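Local structure of cysteine desulfurase (Fervidobacterium islandicum, 6A6E) at residues A[88-93]-A[230-235]; A[101-106]-A[210-215]; A[131-136]-A[185-190]; A[243-248]-A[294-299]. The protein probably catalyses pyridoxal-phosphate-dependent removal of sulfur from L-cysteine, leaving alanine and an enzyme-bound persulfide as a sulfur source for the Suf system. One frame throughout, in Å; residues are numbered along the deposited sequence.

Contact 1. Residues A[88-93]-A[230-235]. With PLP (pyridoxal-5'-phosphate), chain E.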
# COMPACT_ATOMS: atom_id res chain seq x y z
N ASN A 88 10.26 -13.71 12.62
CA ASN A 88 10.61 -15.11 12.96
C ASN A 88 10.64 -15.96 11.70
O ASN A 88 11.45 -16.82 11.58
CB ASN A 88 9.63 -15.76 13.94
CG ASN A 88 9.67 -15.12 15.35
OD1 ASN A 88 10.60 -14.40 15.71
ND2 ASN A 88 8.61 -15.36 16.13
N PHE A 89 9.76 -15.69 10.75
CA PHE A 89 9.73 -16.46 9.50
C PHE A 89 11.00 -16.32 8.68
O PHE A 89 11.34 -17.25 7.92
CB PHE A 89 8.58 -15.94 8.66
CG PHE A 89 8.30 -16.73 7.43
CD1 PHE A 89 7.80 -18.01 7.52
CD2 PHE A 89 8.44 -16.15 6.17
CE1 PHE A 89 7.51 -18.72 6.38
CE2 PHE A 89 8.08 -16.85 5.02
CZ PHE A 89 7.63 -18.14 5.13
N LEU A 90 11.66 -15.15 8.75
CA LEU A 90 12.89 -14.90 7.99
C LEU A 90 14.17 -15.05 8.85
O LEU A 90 15.26 -14.80 8.40
CB LEU A 90 12.90 -13.52 7.42
CG LEU A 90 11.78 -13.19 6.39
CD1 LEU A 90 11.96 -11.77 5.95
CD2 LEU A 90 11.76 -14.06 5.13
N ASN A 91 14.01 -15.36 10.14
CA ASN A 91 15.14 -15.28 11.11
C ASN A 91 15.78 -13.91 11.21
O ASN A 91 17.03 -13.77 11.25
CB ASN A 91 16.20 -16.36 10.80
CG ASN A 91 17.15 -16.59 11.97
OD1 ASN A 91 16.74 -16.43 13.10
ND2 ASN A 91 18.43 -16.86 11.69
N ALA A 92 14.94 -12.87 11.25
CA ALA A 92 15.41 -11.50 11.46
C ALA A 92 14.98 -11.06 12.78
O ALA A 92 14.15 -11.71 13.42
CB ALA A 92 14.87 -10.50 10.44
N SER A 93 15.47 -9.89 13.16
CA SER A 93 14.96 -9.32 14.36
C SER A 93 13.79 -8.37 13.95
O SER A 93 13.70 -7.92 12.77
CB SER A 93 16.13 -8.72 15.16
OG SER A 93 15.96 -7.37 15.19
N LEU A 230 16.43 -7.76 1.73
CA LEU A 230 15.54 -8.65 0.99
C LEU A 230 14.10 -8.04 0.92
O LEU A 230 13.60 -7.52 1.92
CB LEU A 230 15.47 -10.01 1.66
CG LEU A 230 14.69 -11.11 0.92
CD1 LEU A 230 15.54 -12.32 0.66
CD2 LEU A 230 13.49 -11.56 1.74
N VAL A 231 13.43 -8.21 -0.21
CA VAL A 231 12.07 -7.75 -0.39
C VAL A 231 11.15 -8.88 -0.87
O VAL A 231 11.58 -9.72 -1.65
CB VAL A 231 12.02 -6.58 -1.36
CG1 VAL A 231 12.75 -5.36 -0.78
CG2 VAL A 231 12.59 -6.93 -2.74
N PHE A 232 9.88 -8.86 -0.48
CA PHE A 232 8.90 -9.74 -1.08
C PHE A 232 7.48 -9.15 -0.93
O PHE A 232 7.29 -8.17 -0.19
CB PHE A 232 9.04 -11.19 -0.48
CG PHE A 232 8.58 -11.35 0.97
CD1 PHE A 232 9.45 -11.20 2.04
CD2 PHE A 232 7.27 -11.73 1.24
CE1 PHE A 232 9.02 -11.37 3.35
CE2 PHE A 232 6.84 -11.90 2.53
CZ PHE A 232 7.73 -11.75 3.60
N SER A 233 6.50 -9.80 -1.58
CA SER A 233 5.13 -9.32 -1.62
C SER A 233 4.21 -10.35 -0.97
O SER A 233 4.29 -11.58 -1.25
CB SER A 233 4.66 -9.12 -3.06
OG SER A 233 5.41 -8.15 -3.79
N GLY A 234 3.28 -9.82 -0.16
CA GLY A 234 2.30 -10.64 0.53
C GLY A 234 1.40 -11.47 -0.37
O GLY A 234 1.06 -12.63 -0.02
N HIS A 235 1.01 -10.89 -1.52
CA HIS A 235 -0.07 -11.48 -2.37
C HIS A 235 0.38 -12.76 -3.07
O HIS A 235 -0.49 -13.53 -3.50
CB HIS A 235 -0.70 -10.52 -3.40
CG HIS A 235 0.25 -10.08 -4.48
ND1 HIS A 235 0.29 -10.67 -5.73
CD2 HIS A 235 1.17 -9.07 -4.50
CE1 HIS A 235 1.24 -10.09 -6.45
NE2 HIS A 235 1.80 -9.12 -5.71
N1 PLP E . 10.08 -9.67 -8.85
C2 PLP E . 9.72 -10.90 -9.10
C2A PLP E . 10.75 -11.93 -9.43
C3 PLP E . 8.29 -11.21 -9.08
O3 PLP E . 7.92 -12.44 -9.36
C4 PLP E . 7.32 -10.17 -8.72
C4A PLP E . 5.90 -10.42 -8.58
C5 PLP E . 7.84 -8.82 -8.49
C6 PLP E . 9.19 -8.68 -8.58
C5A PLP E . 6.92 -7.63 -8.20
O4P PLP E . 5.93 -7.74 -7.18
P PLP E . 4.71 -6.71 -6.90
O1P PLP E . 5.28 -5.41 -6.49
O2P PLP E . 3.97 -6.76 -8.20
O3P PLP E . 4.04 -7.42 -5.76

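Contact 2. Residues A[101-106]-A[210-215]. With PLP (pyridoxal-5'-phosphate), chain E.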
# COMPACT_ATOMS: atom_id res chain seq x y z
N SER A 101 4.20 -1.49 0.65
CA SER A 101 3.06 -1.83 -0.24
C SER A 101 3.35 -3.04 -1.11
O SER A 101 2.43 -3.59 -1.73
CB SER A 101 2.66 -0.64 -1.07
OG SER A 101 3.67 -0.36 -2.04
N GLY A 102 4.62 -3.49 -1.15
CA GLY A 102 5.01 -4.62 -2.05
C GLY A 102 6.48 -4.68 -2.40
O GLY A 102 7.28 -3.77 -2.02
N THR A 103 6.86 -5.71 -3.14
CA THR A 103 8.21 -5.82 -3.64
C THR A 103 8.64 -4.56 -4.41
O THR A 103 9.69 -4.02 -4.15
CB THR A 103 8.36 -6.99 -4.54
OG1 THR A 103 8.04 -8.18 -3.82
CG2 THR A 103 9.81 -7.06 -5.12
N THR A 104 7.83 -4.15 -5.39
CA THR A 104 8.13 -3.01 -6.20
C THR A 104 8.46 -1.78 -5.37
O THR A 104 9.50 -1.13 -5.59
CB THR A 104 7.00 -2.73 -7.20
OG1 THR A 104 6.77 -3.89 -8.00
CG2 THR A 104 7.33 -1.54 -8.12
N MET A 105 7.61 -1.44 -4.41
CA MET A 105 7.92 -0.29 -3.53
C MET A 105 9.26 -0.48 -2.81
O MET A 105 10.06 0.44 -2.72
CB MET A 105 6.80 -0.02 -2.50
CG MET A 105 7.28 0.87 -1.32
SD MET A 105 5.96 1.47 -0.23
CE MET A 105 6.88 2.02 1.24
N GLY A 106 9.47 -1.65 -2.23
CA GLY A 106 10.76 -1.99 -1.61
C GLY A 106 11.99 -1.70 -2.43
O GLY A 106 12.92 -1.09 -1.93
N ASP A 210 15.74 -9.71 -4.56
CA ASP A 210 14.36 -9.74 -4.90
C ASP A 210 13.83 -11.13 -4.69
O ASP A 210 14.00 -12.01 -5.53
CB ASP A 210 14.15 -9.21 -6.35
CG ASP A 210 12.69 -9.34 -6.87
OD1 ASP A 210 11.85 -9.80 -6.11
OD2 ASP A 210 12.42 -9.01 -8.07
N GLY A 211 13.08 -11.26 -3.61
CA GLY A 211 12.59 -12.50 -3.10
C GLY A 211 11.17 -12.84 -3.49
O GLY A 211 10.61 -13.82 -2.95
N ALA A 212 10.57 -12.08 -4.42
CA ALA A 212 9.08 -12.20 -4.62
C ALA A 212 8.63 -13.62 -4.95
O ALA A 212 7.54 -14.05 -4.52
CB ALA A 212 8.56 -11.22 -5.67
N GLN A 213 9.41 -14.33 -5.78
CA GLN A 213 9.04 -15.70 -6.21
C GLN A 213 9.61 -16.76 -5.28
O GLN A 213 9.06 -17.85 -5.21
CB GLN A 213 9.55 -16.06 -7.59
CG GLN A 213 8.95 -15.38 -8.74
CD GLN A 213 7.48 -15.68 -8.91
OE1 GLN A 213 7.00 -16.79 -8.62
NE2 GLN A 213 6.75 -14.66 -9.38
N LEU A 214 10.72 -16.46 -4.60
CA LEU A 214 11.42 -17.43 -3.75
C LEU A 214 10.75 -17.62 -2.40
O LEU A 214 10.51 -18.78 -1.91
CB LEU A 214 12.85 -16.93 -3.55
CG LEU A 214 13.77 -17.81 -2.69
CD1 LEU A 214 13.99 -19.13 -3.43
CD2 LEU A 214 15.10 -17.14 -2.39
N VAL A 215 10.42 -16.50 -1.75
CA VAL A 215 9.98 -16.56 -0.34
C VAL A 215 8.72 -17.38 -0.14
O VAL A 215 8.57 -18.05 0.88
CB VAL A 215 9.84 -15.12 0.24
CG1 VAL A 215 8.97 -15.07 1.53
CG2 VAL A 215 11.23 -14.52 0.46
N1 PLP E . 10.08 -9.67 -8.85
C2 PLP E . 9.72 -10.90 -9.10
C2A PLP E . 10.75 -11.93 -9.43
C3 PLP E . 8.29 -11.21 -9.08
O3 PLP E . 7.92 -12.44 -9.36
C4 PLP E . 7.32 -10.17 -8.72
C4A PLP E . 5.90 -10.42 -8.58
C5 PLP E . 7.84 -8.82 -8.49
C6 PLP E . 9.19 -8.68 -8.58
C5A PLP E . 6.92 -7.63 -8.20
O4P PLP E . 5.93 -7.74 -7.18
P PLP E . 4.71 -6.71 -6.90
O1P PLP E . 5.28 -5.41 -6.49
O2P PLP E . 3.97 -6.76 -8.20
O3P PLP E . 4.04 -7.42 -5.76

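Contact 3. Residues A[131-136]-A[185-190]. With PLP (pyridoxal-5'-phosphate), chain E.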
# COMPACT_ATOMS: atom_id res chain seq x y z
N VAL A 131 18.09 -11.42 -16.21
CA VAL A 131 16.78 -12.01 -16.10
C VAL A 131 15.87 -11.27 -15.09
O VAL A 131 14.78 -11.78 -14.75
CB VAL A 131 16.90 -13.51 -15.72
CG1 VAL A 131 17.97 -14.18 -16.57
CG2 VAL A 131 17.24 -13.71 -14.27
N GLU A 132 16.26 -10.10 -14.61
CA GLU A 132 15.40 -9.39 -13.60
C GLU A 132 14.01 -8.99 -14.15
O GLU A 132 13.84 -8.64 -15.32
CB GLU A 132 16.07 -8.16 -13.06
CG GLU A 132 17.41 -8.39 -12.41
CD GLU A 132 17.33 -9.44 -11.31
OE1 GLU A 132 18.26 -10.30 -11.20
OE2 GLU A 132 16.33 -9.37 -10.54
N HIS A 133 13.05 -9.15 -13.29
CA HIS A 133 11.75 -8.53 -13.38
C HIS A 133 11.91 -7.00 -13.46
O HIS A 133 12.86 -6.42 -12.94
CB HIS A 133 10.93 -9.01 -12.17
CG HIS A 133 9.48 -8.59 -12.17
ND1 HIS A 133 9.08 -7.28 -11.97
CD2 HIS A 133 8.35 -9.32 -12.26
CE1 HIS A 133 7.76 -7.22 -12.00
NE2 HIS A 133 7.29 -8.44 -12.18
N HIS A 134 11.00 -6.34 -14.20
CA HIS A 134 11.00 -4.88 -14.34
C HIS A 134 11.14 -4.17 -12.98
O HIS A 134 11.77 -3.13 -12.91
CB HIS A 134 9.74 -4.38 -15.08
CG HIS A 134 9.75 -4.75 -16.52
ND1 HIS A 134 8.61 -4.78 -17.30
CD2 HIS A 134 10.76 -5.22 -17.30
CE1 HIS A 134 8.93 -5.21 -18.51
NE2 HIS A 134 10.23 -5.50 -18.52
N ALA A 135 10.56 -4.74 -11.94
CA ALA A 135 10.64 -4.14 -10.57
C ALA A 135 12.04 -3.99 -10.01
O ALA A 135 12.33 -3.08 -9.21
CB ALA A 135 9.83 -4.98 -9.64
N ASN A 136 12.91 -4.92 -10.43
CA ASN A 136 14.35 -4.88 -10.07
C ASN A 136 15.24 -4.52 -11.27
O ASN A 136 16.42 -4.90 -11.34
CB ASN A 136 14.79 -6.22 -9.44
CG ASN A 136 16.08 -6.07 -8.63
OD1 ASN A 136 16.36 -5.00 -8.09
ND2 ASN A 136 16.85 -7.16 -8.53
N GLN A 185 14.87 -15.82 -7.36
CA GLN A 185 14.37 -16.82 -8.32
C GLN A 185 13.60 -16.13 -9.42
O GLN A 185 12.72 -15.29 -9.13
CB GLN A 185 13.41 -17.79 -7.62
CG GLN A 185 12.75 -18.81 -8.56
CD GLN A 185 11.72 -19.67 -7.86
OE1 GLN A 185 11.32 -19.37 -6.76
NE2 GLN A 185 11.32 -20.75 -8.49
N SER A 186 13.91 -16.47 -10.68
CA SER A 186 13.29 -15.84 -11.85
C SER A 186 11.85 -16.27 -11.96
O SER A 186 11.52 -17.45 -11.78
CB SER A 186 14.06 -16.14 -13.14
OG SER A 186 13.34 -15.77 -14.32
N ASN A 187 11.02 -15.27 -12.26
CA ASN A 187 9.61 -15.46 -12.54
C ASN A 187 9.35 -15.98 -13.97
O ASN A 187 8.21 -16.21 -14.30
CB ASN A 187 8.82 -14.14 -12.35
CG ASN A 187 9.13 -13.12 -13.42
OD1 ASN A 187 10.28 -12.86 -13.70
ND2 ASN A 187 8.09 -12.50 -14.01
N VAL A 188 10.41 -16.14 -14.77
CA VAL A 188 10.34 -16.68 -16.15
C VAL A 188 11.12 -18.00 -16.35
O VAL A 188 10.56 -18.99 -16.83
CB VAL A 188 10.87 -15.65 -17.15
CG1 VAL A 188 10.87 -16.23 -18.56
CG2 VAL A 188 9.98 -14.40 -17.14
N THR A 189 12.37 -18.03 -15.93
CA THR A 189 13.16 -19.25 -16.03
C THR A 189 12.92 -20.24 -14.94
O THR A 189 13.23 -21.42 -15.12
CB THR A 189 14.64 -18.98 -16.10
OG1 THR A 189 15.14 -18.57 -14.81
CG2 THR A 189 14.95 -17.97 -17.14
N GLY A 190 12.38 -19.80 -13.80
CA GLY A 190 12.17 -20.69 -12.62
C GLY A 190 13.48 -20.94 -11.85
O GLY A 190 13.50 -21.68 -10.88
N1 PLP E . 10.08 -9.67 -8.85
C2 PLP E . 9.72 -10.90 -9.10
C2A PLP E . 10.75 -11.93 -9.43
C3 PLP E . 8.29 -11.21 -9.08
O3 PLP E . 7.92 -12.44 -9.36
C4 PLP E . 7.32 -10.17 -8.72
C4A PLP E . 5.90 -10.42 -8.58
C5 PLP E . 7.84 -8.82 -8.49
C6 PLP E . 9.19 -8.68 -8.58
C5A PLP E . 6.92 -7.63 -8.20
O4P PLP E . 5.93 -7.74 -7.18
P PLP E . 4.71 -6.71 -6.90
O1P PLP E . 5.28 -5.41 -6.49
O2P PLP E . 3.97 -6.76 -8.20
O3P PLP E . 4.04 -7.42 -5.76
O HOH W 1 12.72 -13.19 -14.29

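Contact 4. Residues A[243-248]-A[294-299]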
# COMPACT_ATOMS: atom_id res chain seq x y z
N ILE A 243 0.37 -5.23 0.63
CA ILE A 243 1.31 -5.44 1.73
C ILE A 243 2.56 -6.12 1.22
O ILE A 243 2.51 -7.08 0.47
CB ILE A 243 0.69 -6.13 2.92
CG1 ILE A 243 1.64 -6.11 4.13
CG2 ILE A 243 0.22 -7.54 2.61
CD1 ILE A 243 1.79 -4.78 4.80
N GLY A 244 3.70 -5.52 1.52
CA GLY A 244 5.00 -6.17 1.29
C GLY A 244 5.88 -6.02 2.52
O GLY A 244 5.50 -5.37 3.54
N VAL A 245 7.08 -6.57 2.40
CA VAL A 245 8.09 -6.59 3.42
C VAL A 245 9.41 -6.17 2.88
O VAL A 245 9.83 -6.57 1.76
CB VAL A 245 8.25 -8.01 4.03
CG1 VAL A 245 9.45 -8.06 4.99
CG2 VAL A 245 6.99 -8.36 4.75
N LEU A 246 10.09 -5.36 3.67
CA LEU A 246 11.52 -5.06 3.40
C LEU A 246 12.28 -5.42 4.64
O LEU A 246 11.98 -4.89 5.75
CB LEU A 246 11.75 -3.61 3.07
CG LEU A 246 13.19 -3.05 3.11
CD1 LEU A 246 13.90 -3.53 1.93
CD2 LEU A 246 13.11 -1.56 2.96
N TYR A 247 13.26 -6.29 4.46
CA TYR A 247 14.19 -6.69 5.51
C TYR A 247 15.45 -5.95 5.25
O TYR A 247 15.86 -5.89 4.12
CB TYR A 247 14.55 -8.20 5.53
CG TYR A 247 15.87 -8.52 6.26
CD1 TYR A 247 15.97 -8.53 7.67
CD2 TYR A 247 17.04 -8.72 5.55
CE1 TYR A 247 17.20 -8.76 8.29
CE2 TYR A 247 18.27 -8.97 6.16
CZ TYR A 247 18.32 -9.00 7.53
OH TYR A 247 19.53 -9.24 8.10
N GLY A 248 16.08 -5.39 6.27
CA GLY A 248 17.45 -4.95 6.16
C GLY A 248 18.23 -5.15 7.44
O GLY A 248 17.68 -5.03 8.56
N VAL A 294 -1.44 -7.55 9.52
CA VAL A 294 -2.05 -8.52 10.42
C VAL A 294 -2.45 -9.78 9.64
O VAL A 294 -2.20 -10.89 10.07
CB VAL A 294 -3.28 -7.92 11.14
CG1 VAL A 294 -4.06 -8.97 11.94
CG2 VAL A 294 -2.85 -6.87 12.11
N GLY A 295 -3.07 -9.59 8.48
CA GLY A 295 -3.39 -10.69 7.56
C GLY A 295 -2.21 -11.48 7.10
O GLY A 295 -2.25 -12.72 7.05
N LEU A 296 -1.14 -10.81 6.75
CA LEU A 296 0.08 -11.48 6.39
C LEU A 296 0.60 -12.38 7.53
O LEU A 296 1.08 -13.50 7.32
CB LEU A 296 1.16 -10.52 5.93
CG LEU A 296 2.52 -11.11 5.51
CD1 LEU A 296 2.33 -12.05 4.34
CD2 LEU A 296 3.49 -10.05 5.14
N GLY A 297 0.59 -11.82 8.72
CA GLY A 297 0.90 -12.56 9.95
C GLY A 297 0.06 -13.83 10.09
O GLY A 297 0.59 -14.89 10.39
N TYR A 298 -1.24 -13.72 9.83
CA TYR A 298 -2.12 -14.87 9.88
C TYR A 298 -1.87 -15.89 8.76
O TYR A 298 -2.03 -17.08 8.99
CB TYR A 298 -3.57 -14.45 9.88
CG TYR A 298 -4.00 -13.75 11.16
CD1 TYR A 298 -3.57 -14.18 12.41
CD2 TYR A 298 -4.91 -12.71 11.12
CE1 TYR A 298 -4.00 -13.55 13.56
CE2 TYR A 298 -5.33 -12.07 12.28
CZ TYR A 298 -4.87 -12.49 13.47
OH TYR A 298 -5.34 -11.84 14.58
N THR A 299 -1.45 -15.41 7.58
CA THR A 299 -0.99 -16.27 6.50
C THR A 299 0.23 -17.08 6.87
O THR A 299 0.30 -18.31 6.66
CB THR A 299 -0.71 -15.41 5.25
OG1 THR A 299 -1.91 -14.67 4.95
CG2 THR A 299 -0.30 -16.18 4.10

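Contact 1. Residues A[88-93]-A[230-235]
L90 carries the contact with one methyl: its CD1 comes to 3.9 Å from CE1 of F232, at the rim of the ring and near its plane, so the leucine meets the phenyl edge and not a face. The reach comes from the leucine torsions. CG stands beside the backbone N and anti to the carbonyl carbon (chi1 -63°), and CD1 continues in an extended second torsion toward the strand. F232 takes the less common place for CG, between the backbone N and the carbonyl carbon (chi1 72°), and the two side chains run alongside in opposing senses. A second, looser approach sets L90 CD1 4.5 Å from CD2 of L230, two residues back on the same side of strand 229-233. Here the end of helix 70-90 covers one side of the large sheet of a fold-type I pyridoxal-phosphate enzyme; N91, with positive phi, closes the last turn in a Schellman motif. V215 packs on F89, L230 and F232.

The strand's other side and the turn after it face the cofactor. S233 OG donates to O3P of PLP at 2.5 Å, and H235 NE2 gives its N-H to the same oxygen at 2.8 Å, with an angle of 156° at the hydrogen. O3P lies near the plane of the imidazole, at its edge, while ND1 on the ring is bonded to S42 OG, so the ring's rotation is held from two points. Replacing H235 by an alanine would probably leave O3P with one donor fewer and the S42 hydroxyl without this mate. Y61 of the second subunit packs on H235.

Contact 2. Residues A[101-106]-A[210-215]
T103 lies roughly perpendicular to D210, the threonine methyl CG2 lying 3.6 Å from D210 OD1. The other branch of T103 faces A212: OG1 is 3.6 Å from A212 CB, but its polar partner is S233 OG, to which it is hydrogen-bonded. No hydrogen bond joins the two segments; they are brought together around PLP.

D210 extends with CG anti to the backbone N (chi1 174°), which carries the carboxylate to the pyridine end of the cofactor, where OD2 stands 2.6 Å from PLP N1. The other oxygen, OD1, accepts from A212 N at 3.1 Å in a nearly straight bond (167°), an Asx turn that fixes the carboxylate's rotation. An alanine in place of D210 would probably leave N1 without its acidic mate, A212 N without its acceptor, and the turn that carries A212 free to shift. That turn presents A212 CB to one face of the pyridine ring, 3.4 Å from PLP C3. Q213, its chain bent at the second torsion, swings NE2 to PLP O3 at 2.5 Å; the same amide nitrogen bonds A40 O.

At the phosphate end, T104 grips O1P twice, through its backbone N at 3.0 Å and its hydroxyl OG1 at 2.6 Å. G102 is the N-cap of helix 103-116, so the helix start faces the phosphate and would probably add to the attraction through its dipole. An aspartate at the pyridine nitrogen together with a helix N-terminus at the phosphate is the cofactor-site arrangement of fold-type I pyridoxal-phosphate enzymes, here of aminotransferase class V.

Contact 3. Residues A[131-136]-A[185-190]
V131, S186 and N187 are joined by a single water, between two segments that share no direct hydrogen bond. It donates to V131 O at 2.5 Å and to N187 OD1, also at 2.5 Å, and holds S186 OG at 2.7 Å, so three residues from two loops share one molecule. These loops follow parallel strands 125-129 and 179-183 of the large sheet, where a fold-type I pyridoxal-phosphate enzyme keeps its cofactor. Beside the water V131 and S186 touch lightly, CG2 of the valine lying 4.2 Å from CB of the serine.

The second meeting point is H133 with N187. The asparagine comes in roughly square to the histidine, with amide nitrogen ND2 at the imidazole edge, 3.6 Å from CD2, and the two planes 54° apart. N187 ND2 has its polar partner in H375 O and also bonds a citrate, probably from the crystallisation liquor. N187 CB lies near PLP O3 as well.

In H133 a chi1 of -173° turns CG away from the backbone N, which lays the ring over the cofactor: PLP C6 sits over the ring centre, 3.6 Å above its plane. Such a covering histidine is familiar in this family. The rotation of the H133 ring is fixed by A135 N, which gives its hydrogen to ND1 at 2.9 Å within the ring plane. S186 OG, besides the water, takes two backbone N-H groups: the V188 bond makes an ST turn and the T189 bond an ST motif. Within 131-136, N136 ND2 donates to E132 OE2 at 3.0 Å, approaching from 70° out of the carboxylate plane while keeping the acceptor close to its own amide plane.

Contact 4. Residues A[243-248]-A[294-299]
L296 packs on V245 and I243, joining helix 290-306 to strand 244-248 of the mixed seven-stranded sheet; this is plain alpha/beta packing in the large domain of a fold-type I enzyme.

The contact across the segments is apolar. L296 CD2 does the touching: it lies 3.9 Å from V245 CG2 and, less closely, 4.5 Å from I243 CG1, so one methyl meets V245 on the strand and I243 just before it. The leucine is carried there by its first torsion, which points CG opposite the backbone N (chi1 180°), and meets the valine obliquely. V245 offers the branch that stands beside its own backbone N. V86 of helix 70-90 touches both V245 and L296, and so lies against each partner of the pair, while I237 packs on L296.

No hydrogen bond joins the two segments; the strand bonds to its sheet neighbours, and the helix within itself. On the strand side, backbone bonds tie I243 to G234, V245 to F232 and G244 to T100, so the contact's strand is held by both neighbouring strands. On the helix side, G295 O is gripped twice by one residue: T299 N reaches it at 2.9 Å, and the T299 hydroxyl OG1 donates to it, also at 2.9 Å, from 38° above the carbonyl plane.

In the fold
Contacts 1, 2 and 3 all touch the same PLP, while contact 4 does not touch it, the side chain of I243 being about 9 Å from PLP. Contacts 1 and 2 have centres about 9 Å apart and meet directly, V231 O lying 2.9 Å from G211 N in a probable hydrogen bond. Contacts 2 and 3, centres about 11 Å apart, enclose the cofactor ring from opposite faces and touch where T104 OG1 lies 3.6 Å from A135 CB. Contact 4 is closest to contact 1, about 7 Å between centres, because strands 229-233 and 244-248 are antiparallel neighbours, with L230 O 2.8 Å from Y247 N. Contacts 3 and 4 lie about 21 Å apart between centres.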